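Local structure of spore coat polysaccharide biosynthesis protein SpsE (1VLI) at residues 192-200 and 301-310; 170-181 and 211-219. The protein probably acts in spore coat polysaccharide biosynthesis as a sialic-acid-synthase-like enzyme of the NeuB family, with a zinc ion bound in its TIM barrel. One frame throughout, in Å; residues are numbered along the deposited sequence.

Contact 1. Residues 192-200 and 301-310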
loop_
_atom_site.group_PDB
_atom_site.type_symbol
_atom_site.label_atom_id
_atom_site.label_comp_id
_atom_site.label_asym_id
_atom_site.label_seq_id
_atom_site.Cartn_x
_atom_site.Cartn_y
_atom_site.Cartn_z
ATOM N N HIS A 192 -8.761 -0.147 4.299
ATOM C CA HIS A 192 -9.446 -1.384 3.958
ATOM C C HIS A 192 -9.411 -1.518 2.457
ATOM O O HIS A 192 -9.423 -0.519 1.755
ATOM C CB HIS A 192 -10.898 -1.345 4.449
ATOM C CG HIS A 192 -11.729 -2.487 3.957
ATOM N ND1 HIS A 192 -11.344 -3.805 4.104
ATOM C CD2 HIS A 192 -12.926 -2.509 3.329
ATOM C CE1 HIS A 192 -12.280 -4.588 3.600
ATOM N NE2 HIS A 192 -13.252 -3.829 3.132
ATOM N N CYS A 193 -9.427 -2.745 1.960
ATOM C CA CYS A 193 -9.085 -2.970 0.587
ATOM C C CYS A 193 -9.377 -4.403 0.177
ATOM O O CYS A 193 -9.210 -5.309 0.978
ATOM C CB CYS A 193 -7.579 -2.727 0.484
ATOM S SG CYS A 193 -6.976 -2.899 -1.164
ATOM N N VAL A 194 -9.769 -4.611 -1.077
ATOM C CA VAL A 194 -9.894 -5.963 -1.666
ATOM C C VAL A 194 -8.888 -6.176 -2.824
ATOM O O VAL A 194 -8.861 -5.386 -3.781
ATOM C CB VAL A 194 -11.300 -6.180 -2.222
ATOM C CG1 VAL A 194 -11.499 -7.624 -2.622
ATOM C CG2 VAL A 194 -12.351 -5.735 -1.216
ATOM N N ALA A 195 -8.080 -7.238 -2.761
ATOM C CA ALA A 195 -6.952 -7.416 -3.719
ATOM C C ALA A 195 -7.333 -7.806 -5.154
ATOM O O ALA A 195 -6.524 -7.656 -6.077
ATOM C CB ALA A 195 -5.868 -8.366 -3.163
ATOM N N LYS A 196 -8.554 -8.295 -5.339
ATOM C CA LYS A 196 -9.111 -8.472 -6.676
ATOM C C LYS A 196 -9.272 -7.131 -7.421
ATOM O O LYS A 196 -9.630 -6.116 -6.831
ATOM C CB LYS A 196 -10.451 -9.205 -6.586
ATOM C CG LYS A 196 -11.007 -9.691 -7.926
ATOM C CD LYS A 196 -10.087 -10.701 -8.638
ATOM C CE LYS A 196 -10.742 -11.228 -9.914
ATOM N NZ LYS A 196 -9.878 -12.235 -10.582
ATOM N N TYR A 197 -8.984 -7.135 -8.718
ATOM C CA TYR A 197 -9.194 -5.955 -9.543
ATOM C C TYR A 197 -9.695 -6.380 -10.931
ATOM O O TYR A 197 -9.004 -7.122 -11.636
ATOM C CB TYR A 197 -7.917 -5.092 -9.628
ATOM C CG TYR A 197 -8.058 -3.835 -10.495
ATOM C CD1 TYR A 197 -8.680 -2.673 -10.005
ATOM C CD2 TYR A 197 -7.556 -3.803 -11.807
ATOM C CE1 TYR A 197 -8.809 -1.520 -10.804
ATOM C CE2 TYR A 197 -7.674 -2.654 -12.609
ATOM C CZ TYR A 197 -8.301 -1.524 -12.100
ATOM O OH TYR A 197 -8.413 -0.407 -12.895
ATOM N N PRO A 198 -10.900 -5.944 -11.314
ATOM C CA PRO A 198 -11.776 -5.165 -10.445
ATOM C C PRO A 198 -12.499 -6.046 -9.408
ATOM O O PRO A 198 -12.584 -7.277 -9.571
ATOM C CB PRO A 198 -12.779 -4.552 -11.426
ATOM C CG PRO A 198 -12.882 -5.566 -12.507
ATOM C CD PRO A 198 -11.512 -6.182 -12.632
ATOM N N ALA A 199 -13.005 -5.400 -8.359
ATOM C CA ALA A 199 -13.649 -6.087 -7.263
ATOM C C ALA A 199 -15.156 -5.885 -7.374
ATOM O O ALA A 199 -15.637 -4.753 -7.293
ATOM C CB ALA A 199 -13.135 -5.553 -5.946
ATOM N N PRO A 200 -15.907 -6.971 -7.572
ATOM C CA PRO A 200 -17.370 -6.883 -7.625
ATOM C C PRO A 200 -17.907 -6.264 -6.324
ATOM O O PRO A 200 -17.350 -6.535 -5.255
ATOM C CB PRO A 200 -17.810 -8.349 -7.746
ATOM C CG PRO A 200 -16.626 -9.090 -8.242
ATOM C CD PRO A 200 -15.420 -8.356 -7.743
ATOM N N LYS A 301 -12.866 -9.024 9.719
ATOM C CA LYS A 301 -11.729 -8.652 8.855
ATOM C C LYS A 301 -11.016 -9.920 8.491
ATOM O O LYS A 301 -10.506 -10.613 9.370
ATOM C CB LYS A 301 -10.752 -7.708 9.564
ATOM C CG LYS A 301 -9.540 -7.307 8.738
ATOM C CD LYS A 301 -9.952 -6.791 7.379
ATOM C CE LYS A 301 -8.749 -6.279 6.621
ATOM N NZ LYS A 301 -9.177 -5.645 5.319
ATOM N N THR A 302 -11.012 -10.224 7.194
ATOM C CA THR A 302 -10.460 -11.476 6.671
ATOM C C THR A 302 -10.262 -11.437 5.136
ATOM O O THR A 302 -10.729 -10.525 4.482
ATOM C CB THR A 302 -11.349 -12.683 7.118
ATOM O OG1 THR A 302 -10.700 -13.902 6.756
ATOM C CG2 THR A 302 -12.694 -12.728 6.374
ATOM N N THR A 303 -9.569 -12.426 4.572
ATOM C CA THR A 303 -9.460 -12.567 3.111
ATOM C C THR A 303 -10.801 -13.006 2.460
ATOM O O THR A 303 -11.594 -13.742 3.078
ATOM C CB THR A 303 -8.295 -13.533 2.776
ATOM O OG1 THR A 303 -7.967 -13.442 1.382
ATOM C CG2 THR A 303 -8.699 -14.992 3.001
ATOM N N THR A 304 -11.066 -12.548 1.233
ATOM C CA THR A 304 -12.340 -12.875 0.556
ATOM C C THR A 304 -12.299 -14.211 -0.215
ATOM O O THR A 304 -11.227 -14.815 -0.380
ATOM C CB THR A 304 -12.851 -11.709 -0.364
ATOM O OG1 THR A 304 -11.836 -11.344 -1.309
ATOM C CG2 THR A 304 -13.116 -10.417 0.436
ATOM N N ALA A 305 -13.477 -14.671 -0.656
ATOM C CA ALA A 305 -13.594 -15.840 -1.538
ATOM C C ALA A 305 -12.787 -15.693 -2.846
ATOM O O ALA A 305 -12.245 -16.687 -3.334
ATOM C CB ALA A 305 -15.066 -16.164 -1.826
ATOM N N ILE A 306 -12.694 -14.462 -3.383
ATOM C CA ILE A 306 -11.922 -14.139 -4.622
ATOM C C ILE A 306 -10.438 -13.740 -4.414
ATOM O O ILE A 306 -9.692 -13.559 -5.387
ATOM C CB ILE A 306 -12.649 -13.064 -5.512
ATOM C CG1 ILE A 306 -12.889 -11.770 -4.723
ATOM C CG2 ILE A 306 -13.931 -13.638 -6.140
ATOM C CD1 ILE A 306 -13.140 -10.550 -5.577
ATOM N N GLU A 307 -10.026 -13.588 -3.154
ATOM C CA GLU A 307 -8.606 -13.434 -2.802
ATOM C C GLU A 307 -8.007 -14.792 -2.348
ATOM O O GLU A 307 -7.024 -15.262 -2.922
ATOM C CB GLU A 307 -8.404 -12.324 -1.746
ATOM C CG GLU A 307 -8.667 -10.894 -2.237
ATOM C CD GLU A 307 -8.997 -9.909 -1.108
ATOM O OE1 GLU A 307 -9.814 -10.226 -0.213
ATOM O OE2 GLU A 307 -8.447 -8.795 -1.115
ATOM N N GLY A 308 -8.612 -15.406 -1.328
ATOM C CA GLY A 308 -8.289 -16.777 -0.905
ATOM C C GLY A 308 -6.948 -17.007 -0.218
ATOM O O GLY A 308 -6.002 -17.494 -0.852
ATOM N N GLU A 309 -6.890 -16.692 1.082
ATOM C CA GLU A 309 -5.688 -16.817 1.960
ATOM C C GLU A 309 -4.342 -16.364 1.353
ATOM O O GLU A 309 -3.356 -17.121 1.307
ATOM C CB GLU A 309 -5.594 -18.204 2.620
ATOM C CG GLU A 309 -5.296 -19.349 1.667
ATOM C CD GLU A 309 -5.363 -20.697 2.345
ATOM O OE1 GLU A 309 -6.365 -20.959 3.056
ATOM O OE2 GLU A 309 -4.416 -21.495 2.160
ATOM N N ILE A 310 -4.330 -15.108 0.906
ATOM C CA ILE A 310 -3.132 -14.469 0.379
ATOM C C ILE A 310 -2.151 -14.157 1.508
ATOM O O ILE A 310 -0.948 -13.988 1.286
ATOM C CB ILE A 310 -3.496 -13.193 -0.422
ATOM C CG1 ILE A 310 -4.591 -12.387 0.286
ATOM C CG2 ILE A 310 -3.930 -13.554 -1.849
ATOM C CD1 ILE A 310 -4.756 -10.970 -0.273
#
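Glu307 lays its carboxylate against the loop at Val194 and Ala195, crossing the valine at about a right angle, with CD of Glu307 3.7 Å from CG1 of Val194. OE2 lies so near the amide N of Ala195 that its exact placing is doubtful. OE1 is fixed from its own segment: it accepts from the backbone N of Thr304 through its anti lone pair, 3.0 Å, and OG1 of Thr304 donates over 2.6 Å from above the carboxylate plane. Thr304 holds OG1 between its backbone N and carbonyl carbon (chi1 55°), facing Glu307 and 4.0 Å from CG1 of Val194. A valine here would probably leave OE1 with the backbone donor alone and the carboxylate freer to turn away from Val194. Two apolar contacts accompany it: Ile306 reaches toward the ring of Pro200, though the position of its CD1 methyl is doubtful, and CD1 of Ile310 reaches CB of Ala195 at 4.0 Å. Farther along, Lys301 brings NZ to the ring edge of His192, in plane, for a weak bond of 3.1 Å to ND1; NZ is bonded chiefly to OG1 of Thr165, and NE2 of the ring to the carbonyl O of Ser204. Behind this shell, the carbonyl O of Val194 accepts a hydrogen bond from ND1 of the zinc ligand His226, consistent with helping to orient it. Thr304 thus presents the carboxylate from within the loop between helices 293-296 and 310-313 to a strand end beside the metal site, and the lysine adds a weak polar link.

Contact 2. Residues 170-181 and 211-219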
loop_
_atom_site.group_PDB
_atom_site.type_symbol
_atom_site.label_atom_id
_atom_site.label_comp_id
_atom_site.label_asym_id
_atom_site.label_seq_id
_atom_site.Cartn_x
_atom_site.Cartn_y
_atom_site.Cartn_z
ATOM N N ILE A 170 -7.305 -9.277 11.738
ATOM C CA ILE A 170 -7.167 -8.184 12.699
ATOM C C ILE A 170 -5.779 -8.152 13.390
ATOM O O ILE A 170 -5.204 -7.079 13.649
ATOM C CB ILE A 170 -8.404 -8.145 13.659
ATOM C CG1 ILE A 170 -8.457 -6.863 14.491
ATOM C CG2 ILE A 170 -8.507 -9.396 14.544
ATOM C CD1 ILE A 170 -8.860 -5.654 13.728
ATOM N N SER A 171 -5.212 -9.331 13.604
ATOM C CA SER A 171 -3.930 -9.435 14.250
ATOM C C SER A 171 -2.795 -8.903 13.378
ATOM O O SER A 171 -1.847 -8.328 13.903
ATOM C CB SER A 171 -3.679 -10.877 14.659
ATOM O OG SER A 171 -4.011 -11.718 13.578
ATOM N N ASP A 172 -2.889 -9.068 12.059
ATOM C CA ASP A 172 -1.882 -8.469 11.139
ATOM C C ASP A 172 -1.960 -6.946 11.164
ATOM O O ASP A 172 -0.922 -6.230 11.113
ATOM C CB ASP A 172 -2.103 -8.938 9.692
ATOM C CG ASP A 172 -2.348 -10.447 9.584
ATOM O OD1 ASP A 172 -1.532 -11.214 10.116
ATOM O OD2 ASP A 172 -3.325 -10.948 8.982
ATOM N N VAL A 173 -3.195 -6.448 11.239
ATOM C CA VAL A 173 -3.423 -5.015 11.229
ATOM C C VAL A 173 -2.826 -4.453 12.526
ATOM O O VAL A 173 -2.053 -3.465 12.523
ATOM C CB VAL A 173 -4.895 -4.714 11.050
ATOM C CG1 VAL A 173 -5.175 -3.274 11.164
ATOM C CG2 VAL A 173 -5.346 -5.159 9.695
ATOM N N HIS A 174 -3.089 -5.165 13.615
ATOM C CA HIS A 174 -2.590 -4.778 14.920
ATOM C C HIS A 174 -1.075 -4.771 15.035
ATOM O O HIS A 174 -0.507 -3.847 15.621
ATOM C CB HIS A 174 -3.178 -5.691 15.974
ATOM C CG HIS A 174 -2.744 -5.359 17.361
ATOM N ND1 HIS A 174 -3.214 -4.257 18.040
ATOM C CD2 HIS A 174 -1.917 -6.003 18.214
ATOM C CE1 HIS A 174 -2.678 -4.224 19.246
ATOM N NE2 HIS A 174 -1.895 -5.277 19.380
ATOM N N GLU A 175 -0.432 -5.792 14.464
ATOM C CA GLU A 175 0.995 -5.980 14.576
ATOM C C GLU A 175 1.721 -4.925 13.757
ATOM O O GLU A 175 2.774 -4.427 14.162
ATOM C CB GLU A 175 1.403 -7.388 14.127
ATOM C CG GLU A 175 2.859 -7.726 14.401
ATOM C CD GLU A 175 3.182 -9.203 14.239
ATOM O OE1 GLU A 175 2.373 -9.905 13.608
ATOM O OE2 GLU A 175 4.238 -9.668 14.744
ATOM N N ALA A 176 1.160 -4.607 12.599
ATOM C CA ALA A 176 1.696 -3.561 11.730
ATOM C C ALA A 176 1.582 -2.212 12.429
ATOM O O ALA A 176 2.528 -1.387 12.394
ATOM C CB ALA A 176 0.960 -3.546 10.418
ATOM N N TRP A 177 0.432 -2.004 13.075
ATOM C CA TRP A 177 0.144 -0.778 13.805
ATOM C C TRP A 177 1.113 -0.556 14.969
ATOM O O TRP A 177 1.789 0.502 15.037
ATOM C CB TRP A 177 -1.293 -0.786 14.289
ATOM C CG TRP A 177 -1.706 0.447 15.078
ATOM C CD1 TRP A 177 -2.094 1.683 14.577
ATOM C CD2 TRP A 177 -1.782 0.557 16.494
ATOM N NE1 TRP A 177 -2.387 2.544 15.608
ATOM C CE2 TRP A 177 -2.218 1.875 16.796
ATOM C CE3 TRP A 177 -1.541 -0.335 17.551
ATOM C CZ2 TRP A 177 -2.395 2.319 18.101
ATOM C CZ3 TRP A 177 -1.706 0.103 18.843
ATOM C CH2 TRP A 177 -2.139 1.417 19.117
ATOM N N ARG A 178 1.187 -1.555 15.855
ATOM C CA ARG A 178 2.106 -1.563 16.992
ATOM C C ARG A 178 3.549 -1.318 16.625
ATOM O O ARG A 178 4.272 -0.687 17.380
ATOM C CB ARG A 178 2.059 -2.907 17.718
ATOM C CG ARG A 178 0.964 -2.972 18.751
ATOM C CD ARG A 178 1.124 -4.116 19.743
ATOM N NE ARG A 178 1.886 -3.709 20.921
ATOM C CZ ARG A 178 1.983 -4.420 22.038
ATOM N NH1 ARG A 178 1.362 -5.590 22.150
ATOM N NH2 ARG A 178 2.700 -3.959 23.055
ATOM N N THR A 179 3.969 -1.887 15.503
ATOM C CA THR A 179 5.344 -1.802 15.045
ATOM C C THR A 179 5.723 -0.358 14.670
ATOM O O THR A 179 6.858 0.077 14.897
ATOM C CB THR A 179 5.514 -2.727 13.812
ATOM O OG1 THR A 179 5.278 -4.089 14.185
ATOM C CG2 THR A 179 6.924 -2.739 13.335
ATOM N N ILE A 180 4.782 0.371 14.074
ATOM C CA ILE A 180 5.018 1.765 13.687
ATOM C C ILE A 180 4.959 2.633 14.933
ATOM O O ILE A 180 5.785 3.538 15.111
ATOM C CB ILE A 180 3.980 2.231 12.644
ATOM C CG1 ILE A 180 4.106 1.373 11.386
ATOM C CG2 ILE A 180 4.133 3.749 12.335
ATOM C CD1 ILE A 180 2.855 1.414 10.527
ATOM N N ARG A 181 3.985 2.356 15.795
ATOM C CA ARG A 181 3.838 3.123 16.998
ATOM C C ARG A 181 5.043 3.005 17.891
ATOM O O ARG A 181 5.487 4.014 18.434
ATOM C CB ARG A 181 2.589 2.735 17.748
ATOM C CG ARG A 181 1.423 3.501 17.282
ATOM C CD ARG A 181 0.280 3.421 18.204
ATOM N NE ARG A 181 0.328 4.404 19.283
ATOM C CZ ARG A 181 -0.126 5.649 19.193
ATOM N NH1 ARG A 181 -0.652 6.106 18.058
ATOM N NH2 ARG A 181 -0.043 6.446 20.246
HETATM N N MSE A 211 -15.633 -1.119 12.075
HETATM C CA MSE A 211 -14.992 -2.068 12.966
HETATM C C MSE A 211 -13.537 -1.644 13.212
HETATM O O MSE A 211 -13.109 -1.512 14.368
HETATM C CB MSE A 211 -15.021 -3.458 12.341
HETATM C CG MSE A 211 -14.531 -4.557 13.238
HETATM SE SE MSE A 211 -12.626 -4.787 13.213
HETATM C CE MSE A 211 -12.382 -5.593 11.362
ATOM N N LEU A 212 -12.767 -1.428 12.139
ATOM C CA LEU A 212 -11.379 -0.952 12.319
ATOM C C LEU A 212 -11.285 0.363 13.080
ATOM O O LEU A 212 -10.395 0.554 13.876
ATOM C CB LEU A 212 -10.618 -0.828 11.000
ATOM C CG LEU A 212 -10.375 -2.138 10.265
ATOM C CD1 LEU A 212 -9.712 -1.834 8.951
ATOM C CD2 LEU A 212 -9.568 -3.202 11.114
ATOM N N ALA A 213 -12.221 1.251 12.866
ATOM C CA ALA A 213 -12.144 2.573 13.484
ATOM C C ALA A 213 -12.319 2.489 15.001
ATOM O O ALA A 213 -11.635 3.173 15.771
ATOM C CB ALA A 213 -13.198 3.509 12.876
ATOM N N ALA A 214 -13.256 1.652 15.436
ATOM C CA ALA A 214 -13.417 1.409 16.850
ATOM C C ALA A 214 -12.224 0.632 17.368
ATOM O O ALA A 214 -11.694 0.960 18.422
ATOM C CB ALA A 214 -14.743 0.689 17.136
ATOM N N ALA A 215 -11.750 -0.353 16.608
ATOM C CA ALA A 215 -10.615 -1.190 17.065
ATOM C C ALA A 215 -9.293 -0.441 17.215
ATOM O O ALA A 215 -8.496 -0.799 18.086
ATOM C CB ALA A 215 -10.433 -2.461 16.176
ATOM N N PHE A 216 -9.063 0.576 16.366
ATOM C CA PHE A 216 -7.855 1.416 16.388
ATOM C C PHE A 216 -8.226 2.895 16.439
ATOM O O PHE A 216 -8.027 3.620 15.451
ATOM C CB PHE A 216 -7.011 1.158 15.124
ATOM C CG PHE A 216 -6.611 -0.275 14.965
ATOM C CD1 PHE A 216 -5.510 -0.787 15.660
ATOM C CD2 PHE A 216 -7.351 -1.132 14.152
ATOM C CE1 PHE A 216 -5.154 -2.132 15.558
ATOM C CE2 PHE A 216 -6.993 -2.486 14.036
ATOM C CZ PHE A 216 -5.904 -2.979 14.756
ATOM N N PRO A 217 -8.718 3.374 17.578
ATOM C CA PRO A 217 -9.336 4.679 17.608
ATOM C C PRO A 217 -8.317 5.811 17.481
ATOM O O PRO A 217 -8.710 6.961 17.337
ATOM C CB PRO A 217 -10.064 4.693 18.971
ATOM C CG PRO A 217 -9.200 3.893 19.833
ATOM C CD PRO A 217 -8.647 2.788 18.924
ATOM N N GLU A 218 -7.026 5.502 17.504
ATOM C CA GLU A 218 -6.020 6.535 17.197
ATOM C C GLU A 218 -5.503 6.491 15.752
ATOM O O GLU A 218 -4.657 7.305 15.366
ATOM C CB GLU A 218 -4.839 6.459 18.169
ATOM C CG GLU A 218 -5.075 7.146 19.507
ATOM C CD GLU A 218 -3.994 6.790 20.511
ATOM O OE1 GLU A 218 -2.914 7.442 20.500
ATOM O OE2 GLU A 218 -4.216 5.832 21.298
ATOM N N ALA A 219 -5.964 5.518 14.967
ATOM C CA ALA A 219 -5.619 5.446 13.556
ATOM C C ALA A 219 -6.725 6.175 12.809
ATOM O O ALA A 219 -7.846 6.319 13.348
ATOM C CB ALA A 219 -5.523 4.027 13.111
#
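Phe216 sets CG anti to its carbonyl carbon (chi1 -58°) and Trp177 sets its own CG anti to the backbone N (chi1 180°), turns that send the two aromatic groups past each other in opposite directions. An edge of Phe216 comes over one face of the indole, with CD1 of Phe216 4.0 Å from CG of Trp177. The pair is an inclined edge-to-face stack, planes at 52°, while CG of Arg181 lies over the opposite face of the indole, toward its rim. Other atoms of the phenyl ring touch further residues of helix 170-181: CE1, next to CD1, lies at the imidazole edge of His174, 3.8 Å from ND1, and CE2, across the ring, lies 3.5 Å from CG1 of Val173. CD1 of Ile170 closes the N-terminal end, 3.7 Å from CD2 of Leu212 and 3.9 Å from the selenium of Met211, a selenomethionine. At the far end, NH2 of Arg181 forms a salt bridge of 3.0 Å to OE1 of Glu218, a residue presented by the type I turn that runs from Phe216 to Ala219. Phe216, just past helix 208-215, therefore packs against about two turns of helix 170-181. The segment axes stay 12.1 Å apart, with these side chains between them. Two outer helices packed side by side, flanking strand 188-193 in consecutive beta-alpha units, are the arrangement of a TIM barrel.

In the fold
Both contacts are partly buried and share one region of the barrel: strand 188-193, whose end begins 192-200 in contact 1, lies in the chain between the two helices of contact 2. Their segments alternate along the sequence, and they meet where Lys301 adjoins Met211 and the start of helix 170-181. Contact 2 joins neighbouring outer helices, mainly through aromatic and aliphatic side chains; Phe216, Val173 and Leu212 are buried, while its salt bridge lies toward the surface, where Glu218 is exposed. Contact 1 instead ties a strand end near the zinc to the loop preceding helix 310-313 and relies more on polar groups; His192, Val194 and Lys301 are buried, Lys196 exposed.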